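Local coordinates for putative sugar binding protein (Geobacillus stearothermophilus, PDB 6GT9), which binds galactose and glucose, and probably serves as the sugar-binding component of a three-component sensing system for galactan utilization, at residues 36-41 against 94-99; 104-109 against 124-129; 114-119 against 129-134. All coordinates share one frame; numbering follows the deposited sequence.

Contact 1 (36-41 against 94-99); sequences VPEELD and QGLTEA. With GAL (beta-D-galactopyranose), chain E.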
loop_
_atom_site.group_PDB
_atom_site.type_symbol
_atom_site.label_atom_id
_atom_site.label_comp_id
_atom_site.label_asym_id
_atom_site.label_seq_id
_atom_site.Cartn_x
_atom_site.Cartn_y
_atom_site.Cartn_z
ATOM N N VAL A 36 11.335 6.552 -4.182
ATOM C CA VAL A 36 11.124 5.471 -5.139
ATOM C C VAL A 36 9.744 4.873 -4.871
ATOM O O VAL A 36 9.531 4.279 -3.803
ATOM C CB VAL A 36 12.216 4.401 -5.030
ATOM C CG1 VAL A 36 11.954 3.291 -6.038
ATOM C CG2 VAL A 36 13.592 5.027 -5.233
ATOM N N PRO A 37 8.781 5.024 -5.774
ATOM C CA PRO A 37 7.474 4.392 -5.588
ATOM C C PRO A 37 7.484 2.954 -6.094
ATOM O O PRO A 37 8.389 2.519 -6.802
ATOM C CB PRO A 37 6.554 5.256 -6.447
ATOM C CG PRO A 37 7.437 5.571 -7.634
ATOM C CD PRO A 37 8.822 5.818 -7.021
ATOM N N GLU A 38 6.443 2.211 -5.711
ATOM C CA GLU A 38 6.282 0.857 -6.224
ATOM C C GLU A 38 6.109 0.875 -7.739
ATOM O O GLU A 38 6.616 -0.003 -8.438
ATOM C CB GLU A 38 5.080 0.184 -5.549
ATOM C CG GLU A 38 4.863 -1.285 -5.875
ATOM C CD GLU A 38 3.801 -1.907 -4.957
ATOM O OE1 GLU A 38 3.274 -1.169 -4.096
ATOM O OE2 GLU A 38 3.494 -3.114 -5.090
ATOM N N GLU A 39 5.417 1.890 -8.257
ATOM C CA GLU A 39 5.119 2.023 -9.678
ATOM C C GLU A 39 4.865 3.495 -9.951
ATOM O O GLU A 39 4.069 4.129 -9.243
ATOM C CB GLU A 39 3.907 1.174 -10.076
ATOM C CG GLU A 39 3.692 1.050 -11.598
ATOM C CD GLU A 39 2.550 0.102 -11.939
ATOM O OE1 GLU A 39 1.413 0.577 -12.166
ATOM O OE2 GLU A 39 2.783 -1.127 -11.924
ATOM N N LEU A 40 5.546 4.028 -10.970
ATOM C CA LEU A 40 5.676 5.472 -11.147
ATOM C C LEU A 40 4.319 6.165 -11.216
ATOM O O LEU A 40 4.047 7.100 -10.455
ATOM C CB LEU A 40 6.489 5.769 -12.412
ATOM C CG LEU A 40 7.098 7.165 -12.548
ATOM C CD1 LEU A 40 8.291 7.308 -11.641
ATOM C CD2 LEU A 40 7.496 7.456 -14.003
ATOM N N ASP A 41 3.461 5.744 -12.141
ATOM C CA ASP A 41 2.191 6.424 -12.346
ATOM C C ASP A 41 1.019 5.726 -11.649
ATOM O O ASP A 41 -0.138 5.939 -12.031
ATOM C CB ASP A 41 1.910 6.583 -13.840
ATOM C CG ASP A 41 0.888 7.682 -14.132
ATOM O OD1 ASP A 41 0.953 8.751 -13.473
ATOM O OD2 ASP A 41 0.019 7.474 -15.019
ATOM N N GLN A 94 9.869 1.829 -0.268
ATOM C CA GLN A 94 9.325 0.651 0.394
ATOM C C GLN A 94 10.440 -0.354 0.642
ATOM O O GLN A 94 11.372 -0.490 -0.159
ATOM C CB GLN A 94 8.266 -0.018 -0.472
ATOM C CG GLN A 94 6.976 0.721 -0.664
ATOM C CD GLN A 94 6.274 0.211 -1.914
ATOM O OE1 GLN A 94 6.825 0.313 -3.006
ATOM N NE2 GLN A 94 5.077 -0.379 -1.752
ATOM N N GLY A 95 10.353 -1.055 1.764
ATOM C CA GLY A 95 11.124 -2.272 1.910
ATOM C C GLY A 95 10.274 -3.380 1.337
ATOM O O GLY A 95 9.665 -4.144 2.089
ATOM N N LEU A 96 10.200 -3.454 0.000
ATOM C CA LEU A 96 9.101 -4.164 -0.655
ATOM C C LEU A 96 9.092 -5.650 -0.311
ATOM O O LEU A 96 8.021 -6.240 -0.104
ATOM C CB LEU A 96 9.180 -3.959 -2.164
ATOM C CG LEU A 96 7.914 -4.218 -2.972
ATOM C CD1 LEU A 96 6.721 -3.487 -2.346
ATOM C CD2 LEU A 96 8.148 -3.749 -4.399
ATOM N N THR A 97 10.266 -6.279 -0.267
ATOM C CA THR A 97 10.409 -7.654 0.193
ATOM C C THR A 97 11.504 -7.703 1.241
ATOM O O THR A 97 12.357 -6.819 1.313
ATOM C CB THR A 97 10.765 -8.625 -0.933
ATOM O OG1 THR A 97 12.039 -8.255 -1.493
ATOM C CG2 THR A 97 9.699 -8.610 -2.013
ATOM N N GLU A 98 11.485 -8.753 2.055
ATOM C CA GLU A 98 12.539 -8.898 3.046
ATOM C C GLU A 98 13.782 -9.531 2.448
ATOM O O GLU A 98 14.905 -9.170 2.828
ATOM C CB GLU A 98 12.054 -9.733 4.235
ATOM C CG GLU A 98 13.057 -9.709 5.382
ATOM C CD GLU A 98 12.851 -10.808 6.397
ATOM O OE1 GLU A 98 11.930 -10.670 7.232
ATOM O OE2 GLU A 98 13.622 -11.795 6.371
ATOM N N ALA A 99 13.596 -10.453 1.499
ATOM C CA ALA A 99 14.712 -11.232 0.973
ATOM C C ALA A 99 15.618 -10.396 0.077
ATOM O O ALA A 99 16.844 -10.546 0.106
ATOM C CB ALA A 99 14.178 -12.448 0.206
HETATM C C1 GAL E . -1.783 0.659 -1.714
HETATM C C2 GAL E . -0.375 0.370 -1.234
HETATM C C3 GAL E . 0.679 0.918 -2.214
HETATM C C4 GAL E . 0.438 0.359 -3.606
HETATM C C5 GAL E . -1.003 0.583 -4.029
HETATM C C6 GAL E . -1.348 -0.121 -5.343
HETATM O O1 GAL E . -2.718 0.116 -0.803
HETATM O O2 GAL E . -0.137 0.970 0.047
HETATM O O3 GAL E . 1.948 0.480 -1.835
HETATM O O4 GAL E . 0.730 -1.042 -3.635
HETATM O O5 GAL E . -1.981 0.092 -3.026
HETATM O O6 GAL E . -2.539 0.396 -5.894
#
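Glu38 and Gln94 meet beside the galactose, each reaching in from a loop that follows a strand of the parallel sheet. Glu38 starts with CG anti to its backbone N (chi1 -174°) and runs on extended, carrying its carboxylate past the Gln94 amide to the sugar. Its CB comes first, 3.1 Å from Gln94 OE1. CG remains within van der Waals range of the same oxygen. CD then passes Leu96, whose CD1 stands 4.2 Å from it, and lies 3.5 Å from GAL O4. At the tip, OE1 gathers the polar contacts. It takes a short hydrogen bond from GAL O4 at 2.6 Å and a nearly straight one from Gln94 NE2 at 3.1 Å. The amide nitrogen arrives from above the carboxylate plane, 59° out of it, whereas Glu38 OE1 lies almost in the plane of the amide. GAL O3 is also 3.1 Å from Glu38 OE1, although its single proton has another acceptor within reach.

Gln94 NE2 has a second acceptor: it also donates to Asp119 OD1, so the one amino group spans two carboxylates that both hold the sugar. This pair of bonds fixes which way the amide is turned and leaves OE1 against Glu38 CB. Trp45 and His167 pack against both Glu38 and Gln94, and the whole contact is buried. Negative charge on Glu38 and Asp119 would probably polarise the Gln94 N-H bonds. Gly95 centres an inverse gamma turn, and the chain turning there puts Leu96 beside Glu38. Loops at the C-terminal ends of neighbouring parallel strands, 32-36 and 90-93, line the sugar cleft here, as in type I periplasmic binding proteins, where strand-end loops supply the ligand's polar partners.

Contact 2 (104-109 against 124-129); sequences VINEIT and TSRRVA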
loop_
_atom_site.group_PDB
_atom_site.type_symbol
_atom_site.label_atom_id
_atom_site.label_comp_id
_atom_site.label_asym_id
_atom_site.label_seq_id
_atom_site.Cartn_x
_atom_site.Cartn_y
_atom_site.Cartn_z
ATOM N N VAL A 104 20.051 -4.821 0.334
ATOM C CA VAL A 104 20.317 -3.623 -0.461
ATOM C C VAL A 104 20.169 -2.366 0.391
ATOM O O VAL A 104 20.967 -1.429 0.275
ATOM C CB VAL A 104 19.404 -3.577 -1.697
ATOM C CG1 VAL A 104 19.616 -2.281 -2.472
ATOM C CG2 VAL A 104 19.667 -4.773 -2.592
ATOM N N ILE A 105 19.138 -2.306 1.238
ATOM C CA ILE A 105 19.043 -1.190 2.176
ATOM C C ILE A 105 20.294 -1.128 3.043
ATOM O O ILE A 105 20.865 -0.053 3.253
ATOM C CB ILE A 105 17.762 -1.293 3.025
ATOM C CG1 ILE A 105 16.535 -0.959 2.169
ATOM C CG2 ILE A 105 17.851 -0.352 4.201
ATOM C CD1 ILE A 105 15.188 -1.406 2.779
ATOM N N ASN A 106 20.766 -2.286 3.514
ATOM C CA ASN A 106 21.947 -2.317 4.376
ATOM C C ASN A 106 23.200 -1.847 3.641
ATOM O O ASN A 106 24.005 -1.092 4.197
ATOM C CB ASN A 106 22.144 -3.725 4.934
ATOM C CG ASN A 106 21.181 -4.040 6.059
ATOM O OD1 ASN A 106 20.328 -3.226 6.400
ATOM N ND2 ASN A 106 21.307 -5.225 6.637
ATOM N N GLU A 107 23.387 -2.282 2.394
ATOM C CA GLU A 107 24.579 -1.872 1.660
ATOM C C GLU A 107 24.548 -0.380 1.340
ATOM O O GLU A 107 25.596 0.280 1.356
ATOM C CB GLU A 107 24.729 -2.714 0.385
ATOM C CG GLU A 107 24.290 -2.055 -0.887
ATOM C CD GLU A 107 24.245 -3.018 -2.074
ATOM O OE1 GLU A 107 23.509 -3.976 -2.036
ATOM O OE2 GLU A 107 24.924 -2.810 -3.053
ATOM N N ILE A 108 23.362 0.170 1.069
ATOM C CA ILE A 108 23.238 1.609 0.846
ATOM C C ILE A 108 23.583 2.365 2.120
ATOM O O ILE A 108 24.353 3.335 2.103
ATOM C CB ILE A 108 21.820 1.955 0.353
ATOM C CG1 ILE A 108 21.612 1.441 -1.069
ATOM C CG2 ILE A 108 21.568 3.459 0.454
ATOM C CD1 ILE A 108 20.186 1.547 -1.550
ATOM N N THR A 109 23.022 1.912 3.249
ATOM C CA THR A 109 23.324 2.521 4.543
ATOM C C THR A 109 24.820 2.511 4.823
ATOM O O THR A 109 25.360 3.474 5.374
ATOM C CB THR A 109 22.579 1.780 5.656
ATOM O OG1 THR A 109 21.164 1.918 5.462
ATOM C CG2 THR A 109 22.947 2.338 7.029
ATOM N N THR A 124 13.751 -5.444 9.849
ATOM C CA THR A 124 15.027 -6.050 10.212
ATOM C C THR A 124 16.219 -5.372 9.539
ATOM O O THR A 124 17.363 -5.745 9.817
ATOM C CB THR A 124 15.030 -7.546 9.877
ATOM O OG1 THR A 124 15.042 -7.716 8.458
ATOM C CG2 THR A 124 13.784 -8.228 10.450
ATOM N N SER A 125 15.992 -4.397 8.658
ATOM C CA SER A 125 17.106 -3.732 7.996
ATOM C C SER A 125 17.632 -2.589 8.863
ATOM O O SER A 125 17.121 -2.297 9.945
ATOM C CB SER A 125 16.692 -3.219 6.619
ATOM O OG SER A 125 15.855 -2.094 6.754
ATOM N N ARG A 126 18.680 -1.926 8.381
ATOM C CA ARG A 126 19.252 -0.789 9.087
ATOM C C ARG A 126 18.708 0.542 8.577
ATOM O O ARG A 126 19.315 1.586 8.824
ATOM C CB ARG A 126 20.783 -0.837 9.001
ATOM C CG ARG A 126 21.369 -2.031 9.768
ATOM C CD ARG A 126 22.827 -1.851 10.114
ATOM N NE ARG A 126 23.677 -1.902 8.929
ATOM C CZ ARG A 126 24.214 -3.018 8.447
ATOM N NH1 ARG A 126 24.974 -2.976 7.359
ATOM N NH2 ARG A 126 23.990 -4.175 9.050
ATOM N N ARG A 127 17.583 0.528 7.857
ATOM C CA ARG A 127 16.851 1.765 7.613
ATOM C C ARG A 127 16.701 2.532 8.925
ATOM O O ARG A 127 16.520 1.935 9.991
ATOM C CB ARG A 127 15.478 1.460 6.994
ATOM C CG ARG A 127 14.577 0.590 7.857
ATOM C CD ARG A 127 13.525 1.419 8.560
ATOM N NE ARG A 127 12.620 0.620 9.405
ATOM C CZ ARG A 127 12.881 0.281 10.668
ATOM N NH1 ARG A 127 14.023 0.643 11.235
ATOM N NH2 ARG A 127 12.003 -0.429 11.369
ATOM N N VAL A 128 16.820 3.861 8.854
ATOM C CA VAL A 128 16.805 4.662 10.075
ATOM C C VAL A 128 15.406 4.719 10.669
ATOM O O VAL A 128 15.241 4.682 11.892
ATOM C CB VAL A 128 17.344 6.079 9.815
ATOM C CG1 VAL A 128 17.331 6.882 11.123
ATOM C CG2 VAL A 128 18.738 6.021 9.241
ATOM N N ALA A 129 14.383 4.843 9.826
ATOM C CA ALA A 129 13.026 5.059 10.324
ATOM C C ALA A 129 12.052 4.633 9.249
ATOM O O ALA A 129 12.401 4.598 8.069
ATOM C CB ALA A 129 12.765 6.523 10.692
HETATM O O HOH W 1 19.747 -6.282 8.598
HETATM O O HOH W 2 19.796 3.906 6.753
#
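Asn106 holds CG anti to its carbonyl carbon (chi1 -77°), which brings CG over the Arg126 guanidinium, and chi2 then turns OD1 to Arg126 N; the Arg126 chain itself bends at chi3, bringing NE back toward the helix. The contact packs helix 98-110 of the Rossmann-like lobe against the loop between parallel strands 115-118 and 129-132. Asn106 OD1 accepts a hydrogen bond from Arg126 N at 2.9 Å, 154° at the hydrogen. The rest of the amide stacks on the guanidinium: the planes are 18° apart, and Asn106 CG lies 4.0 Å above the centre of the Arg126 group, whose NH1 forms a salt bridge with Asp110. A water accepts from Asn106 ND2 at 2.7 Å and donates to Thr124 O. An alanine in place of Asn106 would probably leave Arg126 N without its acceptor, strip most of this cover from one guanidinium face and set that water adrift from the helix.

Deeper in, Ile105 CG2 rests 3.7 Å from Ser125 OG and touches the backbone at Arg127 N. Ser125 OG is bonded to Ala122 O, and Arg127 N makes a weak bond to Ser125 OG. One turn on from Ile105, Thr109 OG1 donates to Ile105 O at 3.0 Å, meeting it from above the carbonyl plane. A second water donates to Thr109 OG1 at 2.7 Å and to Arg126 O at 3.1 Å.

Contact 3 (114-119 against 129-134); sequences PVVTID and AYVGTD. With GAL (beta-D-galactopyranose), chain E.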
loop_
_atom_site.group_PDB
_atom_site.type_symbol
_atom_site.label_atom_id
_atom_site.label_comp_id
_atom_site.label_asym_id
_atom_site.label_seq_id
_atom_site.Cartn_x
_atom_site.Cartn_y
_atom_site.Cartn_z
ATOM N N PRO A 114 21.480 7.668 4.245
ATOM C CA PRO A 114 20.394 7.207 5.118
ATOM C C PRO A 114 19.187 6.749 4.314
ATOM O O PRO A 114 18.869 7.310 3.265
ATOM C CB PRO A 114 20.061 8.444 5.959
ATOM C CG PRO A 114 20.496 9.600 5.122
ATOM C CD PRO A 114 21.699 9.121 4.347
ATOM N N VAL A 115 18.491 5.733 4.835
ATOM C CA VAL A 115 17.314 5.177 4.181
ATOM C C VAL A 115 16.131 5.313 5.124
ATOM O O VAL A 115 16.218 4.930 6.298
ATOM C CB VAL A 115 17.527 3.708 3.763
ATOM C CG1 VAL A 115 16.204 3.079 3.261
ATOM C CG2 VAL A 115 18.597 3.626 2.660
ATOM N N VAL A 116 15.047 5.901 4.621
ATOM C CA VAL A 116 13.760 5.919 5.310
ATOM C C VAL A 116 12.813 5.039 4.510
ATOM O O VAL A 116 12.676 5.215 3.292
ATOM C CB VAL A 116 13.205 7.347 5.452
ATOM C CG1 VAL A 116 11.754 7.319 5.965
ATOM C CG2 VAL A 116 14.078 8.179 6.416
ATOM N N THR A 117 12.190 4.071 5.173
ATOM C CA THR A 117 11.178 3.284 4.497
ATOM C C THR A 117 9.830 3.981 4.604
ATOM O O THR A 117 9.545 4.685 5.578
ATOM C CB THR A 117 11.103 1.867 5.068
ATOM O OG1 THR A 117 11.004 1.918 6.501
ATOM C CG2 THR A 117 12.360 1.112 4.690
ATOM N N ILE A 118 9.003 3.781 3.582
ATOM C CA ILE A 118 7.701 4.427 3.464
ATOM C C ILE A 118 6.701 3.385 2.976
ATOM O O ILE A 118 7.042 2.536 2.143
ATOM C CB ILE A 118 7.769 5.648 2.515
ATOM C CG1 ILE A 118 6.428 6.384 2.439
ATOM C CG2 ILE A 118 8.257 5.249 1.095
ATOM C CD1 ILE A 118 6.553 7.733 1.789
ATOM N N ASP A 119 5.486 3.415 3.543
ATOM C CA ASP A 119 4.343 2.625 3.068
ATOM C C ASP A 119 4.481 1.138 3.382
ATOM O O ASP A 119 3.503 0.483 3.745
ATOM C CB ASP A 119 4.134 2.850 1.548
ATOM C CG ASP A 119 3.067 1.935 0.944
ATOM O OD1 ASP A 119 3.425 0.824 0.489
ATOM O OD2 ASP A 119 1.875 2.333 0.903
ATOM N N ALA A 129 14.383 4.843 9.826
ATOM C CA ALA A 129 13.026 5.059 10.324
ATOM C C ALA A 129 12.052 4.633 9.249
ATOM O O ALA A 129 12.401 4.598 8.069
ATOM C CB ALA A 129 12.765 6.523 10.692
ATOM N N TYR A 130 10.827 4.309 9.679
ATOM C CA TYR A 130 9.724 3.924 8.804
ATOM C C TYR A 130 8.563 4.884 9.003
ATOM O O TYR A 130 8.267 5.275 10.135
ATOM C CB TYR A 130 9.265 2.489 9.108
ATOM C CG TYR A 130 7.951 2.070 8.460
ATOM C CD1 TYR A 130 7.802 2.095 7.080
ATOM C CD2 TYR A 130 6.878 1.609 9.230
ATOM C CE1 TYR A 130 6.613 1.698 6.475
ATOM C CE2 TYR A 130 5.664 1.192 8.631
ATOM C CZ TYR A 130 5.552 1.241 7.249
ATOM O OH TYR A 130 4.401 0.859 6.602
ATOM N N VAL A 131 7.901 5.266 7.909
ATOM C CA VAL A 131 6.647 6.027 7.972
ATOM C C VAL A 131 5.632 5.319 7.086
ATOM O O VAL A 131 5.791 5.272 5.863
ATOM C CB VAL A 131 6.803 7.487 7.535
ATOM C CG1 VAL A 131 5.526 8.259 7.854
ATOM C CG2 VAL A 131 7.999 8.130 8.219
ATOM N N GLY A 132 4.576 4.795 7.685
ATOM C CA GLY A 132 3.582 4.105 6.887
ATOM C C GLY A 132 2.581 3.434 7.791
ATOM O O GLY A 132 2.704 3.438 9.021
ATOM N N THR A 133 1.578 2.861 7.154
ATOM C CA THR A 133 0.564 2.115 7.877
ATOM C C THR A 133 1.199 0.945 8.617
ATOM O O THR A 133 2.202 0.375 8.181
ATOM C CB THR A 133 -0.508 1.623 6.900
ATOM O OG1 THR A 133 -1.094 2.745 6.228
ATOM C CG2 THR A 133 -1.606 0.840 7.619
ATOM N N ASP A 134 0.630 0.619 9.783
ATOM C CA ASP A 134 0.813 -0.698 10.380
ATOM C C ASP A 134 0.046 -1.709 9.532
ATOM O O ASP A 134 -1.159 -1.914 9.728
ATOM C CB ASP A 134 0.327 -0.707 11.833
ATOM C CG ASP A 134 0.544 -2.045 12.519
ATOM O OD1 ASP A 134 0.642 -3.076 11.833
ATOM O OD2 ASP A 134 0.630 -2.072 13.761
HETATM C C1 GAL E . -1.783 0.659 -1.714
HETATM C C2 GAL E . -0.375 0.370 -1.234
HETATM C C3 GAL E . 0.679 0.918 -2.214
HETATM C C4 GAL E . 0.438 0.359 -3.606
HETATM C C5 GAL E . -1.003 0.583 -4.029
HETATM C C6 GAL E . -1.348 -0.121 -5.343
HETATM O O1 GAL E . -2.718 0.116 -0.803
HETATM O O2 GAL E . -0.137 0.970 0.047
HETATM O O3 GAL E . 1.948 0.480 -1.835
HETATM O O4 GAL E . 0.730 -1.042 -3.635
HETATM O O5 GAL E . -1.981 0.092 -3.026
HETATM O O6 GAL E . -2.539 0.396 -5.894
HETATM O O HOH W 3 1.513 2.026 4.306
#
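Thr117 and Tyr130 sit side by side on neighbouring parallel strands, where three backbone hydrogen bonds cross in succession. Thr117 N donates to Ala129 O at 3.0 Å, Val131 N to Thr117 O at 2.9 Å, and Asp119 N to Val131 O at 3.0 Å. Thr117 thus has both backbone groups spent on the one neighbour. CA-H...O contacts from Val116, Ile118 and Tyr130 fill in between these bonds. Ala129 N, at the start, is buried without any partner in the model.

Thr117 OG1, placed between its own N and carbonyl carbon (chi1 50°), abuts Tyr130 CB at 3.2 Å and lies at the ring edge; its polar partner is Asp121. Past it, the Tyr130 ring meets Asp119 with its edge, Asp119 C lying in the ring plane, while Gly132 N stands over one face toward the rim. Tyr130 OH comes within 3.0 Å of Asp119 O, but its proton goes to Thr133 O at 2.8 Å, which ties the ring end to the backbone three residues on. Asp119 O is bonded by Asn135 ND2, and a water that accepts from Thr133 N also lies beside that carbonyl oxygen.

Asp119 CB points away from strand 129-132, and CG, anti to N, carries the carboxylate to the sugar. OD2 accepts from GAL O2 at 2.6 Å, while OD1 is 2.8 Å from GAL O3. Asp119 thus presents both carboxylate oxygens to adjacent hydroxyls, with only the O2 bond settled, from a loop at the C-terminal end of a parallel strand, where type I periplasmic binding proteins form their sugar cleft.

From the N terminus, the chain leaves strand 32-36 through the loop of contact 1, makes two helices and two strands, and returns at Gln94, where contact 1 closes a loop of 52 residues. Contacts 2 and 3 lie further along and cross each other, their segments alternating from 104 to 134 and sharing Ala129. Contact 2 opens on helix 98-110 and closes on the loop before strand 129-132; contact 3 opens on strand 115-118 inside that span and closes from the shared Ala129 onward. Contacts 2 and 3 tie two adjacent strands, their covering helix and the connecting loop, with contacts 1 and 3 meeting at the galactose and contact 2 standing back from it.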